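Local structure of HTH-type transcriptional regulator KdgR (Escherichia coli, 1YSP) at residues K65-V76 with L99-G110. The protein represses transcription of genes for the transport and catabolism of 2-keto-3-deoxygluconate, and this chain is its C-terminal IclR-type domain. Numbering follows the deposited sequence.
Sequences KVLLAWRDRDEV and LLPVLDQVREQG
Arg107 lies across one face of the Trp70 indole: its CG stands 3.6 Å from the centroid of the five-membered ring and over the face, which qualifies as a CH-pi contact. With CG anti to the backbone N and the chain extended as far as NE, the guanidinium continues over the CD1 rim, its plane turned 35° from that of the indole. One water receives a bond from Arg107 NH1 and donates to Trp70 O, tying this end of the arginine to the backbone. The six-membered ring of the indole reaches Val106, CZ3 to CG1 at 4.0 Å, and Gly110 CA sits at its edge. Cutting Trp70 back to an alanine is likely to leave the aliphatic part of Arg107 without its platform and to open a gap beside Val106. Ala69 CB packs 3.5 Å from Val106 CG1, and Leu103 enters as a knob among Leu68, Ala69, Arg73 and Val76, its CD1 3.7 Å from Leu68 CB. Arg73, bent at chi2 and chi3, turns one guanidinium face to Leu103 CD1 and its edge to Asp104, forming a salt bridge from NH1 to OD1 (3.0 Å), the two planar groups only 13° apart. Lys65 runs past Val102, its CD 3.9 Å from Val102 CG1, and its NZ forms a salt bridge with Glu117. The axes of 65-69 and 99-109 cross at -88°, 9.0 Å apart: a near-perpendicular helix-helix packing within the GAF-like effector-binding domain of the IclR family.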
# COMPACT_ATOMS: atom_id res chain seq x y z
N LYS A 65 0.98 -4.87 -2.37
CA LYS A 65 -0.10 -5.80 -2.15
C LYS A 65 -1.47 -5.25 -2.55
O LYS A 65 -2.30 -5.96 -3.15
CB LYS A 65 -0.16 -6.29 -0.73
CG LYS A 65 1.14 -7.14 -0.42
CD LYS A 65 1.08 -7.69 0.99
CE LYS A 65 2.53 -8.08 1.42
NZ LYS A 65 2.61 -8.49 2.89
N VAL A 66 -1.72 -3.99 -2.21
CA VAL A 66 -3.04 -3.48 -2.56
C VAL A 66 -3.19 -3.17 -4.05
O VAL A 66 -4.31 -3.21 -4.55
CB VAL A 66 -3.53 -2.23 -1.66
CG1 VAL A 66 -3.44 -2.53 -0.10
CG2 VAL A 66 -2.87 -0.98 -2.07
N LEU A 67 -2.10 -2.90 -4.75
CA LEU A 67 -2.12 -2.65 -6.22
C LEU A 67 -2.37 -3.93 -7.03
O LEU A 67 -2.81 -3.88 -8.18
CB LEU A 67 -0.83 -2.05 -6.71
CG LEU A 67 -0.57 -0.58 -6.40
CD1 LEU A 67 0.93 -0.28 -6.52
CD2 LEU A 67 -1.42 0.33 -7.33
N LEU A 68 -2.09 -5.05 -6.40
CA LEU A 68 -2.38 -6.38 -6.97
C LEU A 68 -3.64 -7.07 -6.51
O LEU A 68 -4.20 -7.87 -7.29
CB LEU A 68 -1.20 -7.35 -6.70
CG LEU A 68 0.16 -6.91 -7.24
CD1 LEU A 68 1.31 -7.95 -6.82
CD2 LEU A 68 0.21 -6.66 -8.78
N ALA A 69 -4.07 -6.86 -5.25
CA ALA A 69 -5.12 -7.68 -4.63
C ALA A 69 -6.50 -7.65 -5.30
O ALA A 69 -7.21 -8.64 -5.26
CB ALA A 69 -5.24 -7.42 -3.11
N TRP A 70 -6.87 -6.54 -5.90
CA TRP A 70 -8.19 -6.47 -6.56
C TRP A 70 -8.13 -6.78 -8.09
O TRP A 70 -9.16 -6.70 -8.80
CB TRP A 70 -8.83 -5.08 -6.32
CG TRP A 70 -9.37 -4.91 -4.91
CD1 TRP A 70 -10.65 -5.08 -4.51
CD2 TRP A 70 -8.62 -4.57 -3.72
NE1 TRP A 70 -10.75 -4.90 -3.15
CE2 TRP A 70 -9.52 -4.55 -2.65
CE3 TRP A 70 -7.27 -4.28 -3.47
CZ2 TRP A 70 -9.13 -4.26 -1.34
CZ3 TRP A 70 -6.88 -3.96 -2.16
CH2 TRP A 70 -7.82 -3.98 -1.12
N ARG A 71 -6.94 -7.12 -8.58
CA ARG A 71 -6.72 -7.29 -10.02
C ARG A 71 -7.12 -8.66 -10.49
O ARG A 71 -7.17 -9.60 -9.69
CB ARG A 71 -5.27 -7.07 -10.41
CG ARG A 71 -4.90 -5.66 -10.61
CD ARG A 71 -3.64 -5.65 -11.41
NE ARG A 71 -2.82 -4.51 -11.06
CZ ARG A 71 -2.85 -3.33 -11.65
NH1 ARG A 71 -2.05 -2.37 -11.22
NH2 ARG A 71 -3.69 -3.08 -12.66
N ASP A 72 -7.41 -8.76 -11.80
CA ASP A 72 -7.64 -10.05 -12.45
C ASP A 72 -6.41 -10.89 -12.13
O ASP A 72 -5.28 -10.43 -12.34
CB ASP A 72 -7.87 -9.88 -13.97
CG ASP A 72 -7.89 -11.23 -14.74
OD1 ASP A 72 -8.61 -12.18 -14.34
OD2 ASP A 72 -7.18 -11.32 -15.78
N ARG A 73 -6.63 -12.09 -11.59
CA ARG A 73 -5.54 -12.95 -11.14
C ARG A 73 -4.64 -13.46 -12.29
O ARG A 73 -3.56 -14.02 -12.05
CB ARG A 73 -6.10 -14.13 -10.34
CG ARG A 73 -5.07 -14.77 -9.40
CD ARG A 73 -5.30 -14.41 -7.91
NE ARG A 73 -5.49 -12.98 -7.68
CZ ARG A 73 -5.73 -12.41 -6.50
NH1 ARG A 73 -5.81 -13.15 -5.39
NH2 ARG A 73 -5.89 -11.09 -6.42
N ASP A 74 -5.10 -13.25 -13.52
CA ASP A 74 -4.29 -13.57 -14.69
C ASP A 74 -3.38 -12.42 -15.08
O ASP A 74 -2.21 -12.65 -15.40
CB ASP A 74 -5.14 -14.08 -15.87
CG ASP A 74 -5.04 -15.60 -16.04
OD1 ASP A 74 -4.22 -16.05 -16.86
OD2 ASP A 74 -5.73 -16.34 -15.31
N GLU A 75 -3.90 -11.20 -15.01
CA GLU A 75 -3.09 -10.00 -15.01
C GLU A 75 -2.01 -10.02 -13.90
O GLU A 75 -0.87 -9.68 -14.17
CB GLU A 75 -3.97 -8.77 -14.82
CG GLU A 75 -4.32 -8.01 -16.09
CD GLU A 75 -4.37 -6.53 -15.83
OE1 GLU A 75 -5.31 -5.83 -16.30
OE2 GLU A 75 -3.46 -6.06 -15.10
N VAL A 76 -2.38 -10.44 -12.68
CA VAL A 76 -1.43 -10.59 -11.55
C VAL A 76 -0.29 -11.54 -11.92
O VAL A 76 0.87 -11.16 -11.89
CB VAL A 76 -2.12 -11.05 -10.22
CG1 VAL A 76 -1.07 -11.49 -9.16
CG2 VAL A 76 -3.03 -9.93 -9.64
N LEU A 99 2.37 -15.73 -2.51
CA LEU A 99 1.75 -14.38 -2.46
C LEU A 99 0.26 -14.36 -2.74
O LEU A 99 -0.47 -13.51 -2.16
CB LEU A 99 2.46 -13.42 -3.47
CG LEU A 99 2.08 -11.94 -3.51
CD1 LEU A 99 2.42 -11.24 -2.19
CD2 LEU A 99 2.84 -11.25 -4.72
N LEU A 100 -0.17 -15.24 -3.64
CA LEU A 100 -1.58 -15.21 -4.09
C LEU A 100 -2.55 -15.40 -2.92
O LEU A 100 -3.50 -14.62 -2.77
CB LEU A 100 -1.82 -16.17 -5.26
CG LEU A 100 -1.12 -15.75 -6.58
CD1 LEU A 100 -1.48 -16.67 -7.76
CD2 LEU A 100 -1.34 -14.33 -7.00
N PRO A 101 -2.29 -16.36 -2.01
CA PRO A 101 -3.14 -16.44 -0.81
C PRO A 101 -3.07 -15.17 0.07
O PRO A 101 -4.05 -14.79 0.67
CB PRO A 101 -2.59 -17.68 -0.05
CG PRO A 101 -2.00 -18.52 -1.12
CD PRO A 101 -1.30 -17.47 -2.01
N VAL A 102 -1.91 -14.52 0.13
CA VAL A 102 -1.84 -13.26 0.90
C VAL A 102 -2.75 -12.18 0.25
O VAL A 102 -3.50 -11.45 0.93
CB VAL A 102 -0.37 -12.81 1.04
CG1 VAL A 102 -0.26 -11.36 1.52
CG2 VAL A 102 0.41 -13.79 1.97
N LEU A 103 -2.71 -12.12 -1.07
CA LEU A 103 -3.56 -11.17 -1.80
C LEU A 103 -5.06 -11.43 -1.56
O LEU A 103 -5.87 -10.48 -1.53
CB LEU A 103 -3.21 -11.19 -3.28
CG LEU A 103 -1.78 -10.76 -3.63
CD1 LEU A 103 -1.76 -10.70 -5.15
CD2 LEU A 103 -1.36 -9.42 -3.04
N ASP A 104 -5.42 -12.70 -1.40
CA ASP A 104 -6.80 -13.07 -1.03
C ASP A 104 -7.19 -12.41 0.29
O ASP A 104 -8.28 -11.81 0.41
CB ASP A 104 -6.98 -14.59 -0.86
CG ASP A 104 -6.93 -15.37 -2.16
OD1 ASP A 104 -7.09 -14.82 -3.25
OD2 ASP A 104 -6.69 -16.60 -2.06
N GLN A 105 -6.32 -12.52 1.29
CA GLN A 105 -6.59 -11.93 2.60
C GLN A 105 -6.64 -10.39 2.50
O GLN A 105 -7.51 -9.76 3.15
CB GLN A 105 -5.54 -12.36 3.61
CG GLN A 105 -5.66 -11.72 4.96
CD GLN A 105 -6.86 -12.24 5.72
OE1 GLN A 105 -7.38 -13.32 5.40
NE2 GLN A 105 -7.33 -11.47 6.71
N VAL A 106 -5.73 -9.81 1.71
CA VAL A 106 -5.74 -8.35 1.54
C VAL A 106 -7.13 -7.88 1.00
O VAL A 106 -7.75 -6.98 1.55
CB VAL A 106 -4.56 -7.89 0.60
CG1 VAL A 106 -4.68 -6.39 0.20
CG2 VAL A 106 -3.20 -8.12 1.29
N ARG A 107 -7.58 -8.50 -0.09
CA ARG A 107 -8.90 -8.18 -0.66
C ARG A 107 -10.02 -8.35 0.39
O ARG A 107 -10.87 -7.44 0.60
CB ARG A 107 -9.16 -8.94 -1.97
CG ARG A 107 -10.15 -8.25 -2.93
CD ARG A 107 -10.48 -9.10 -4.18
NE ARG A 107 -11.82 -8.75 -4.67
CZ ARG A 107 -12.12 -8.25 -5.88
NH1 ARG A 107 -11.18 -8.06 -6.80
NH2 ARG A 107 -13.38 -7.96 -6.17
N GLU A 108 -9.98 -9.47 1.09
CA GLU A 108 -10.99 -9.81 2.11
C GLU A 108 -11.06 -8.76 3.23
O GLU A 108 -12.15 -8.38 3.63
CB GLU A 108 -10.67 -11.20 2.66
CG GLU A 108 -11.65 -11.78 3.61
CD GLU A 108 -11.09 -13.04 4.18
OE1 GLU A 108 -10.66 -13.00 5.36
OE2 GLU A 108 -10.99 -14.03 3.42
N GLN A 109 -9.91 -8.30 3.72
CA GLN A 109 -9.86 -7.39 4.88
C GLN A 109 -9.88 -5.91 4.51
O GLN A 109 -10.13 -5.08 5.38
CB GLN A 109 -8.68 -7.72 5.79
CG GLN A 109 -7.31 -7.36 5.16
CD GLN A 109 -6.14 -7.98 5.92
OE1 GLN A 109 -6.34 -8.78 6.83
NE2 GLN A 109 -4.93 -7.62 5.55
N GLY A 110 -9.60 -5.58 3.25
CA GLY A 110 -9.62 -4.21 2.75
C GLY A 110 -8.36 -3.38 2.95
O GLY A 110 -8.35 -2.17 2.69
O HOH W 1 -11.71 -5.82 -8.69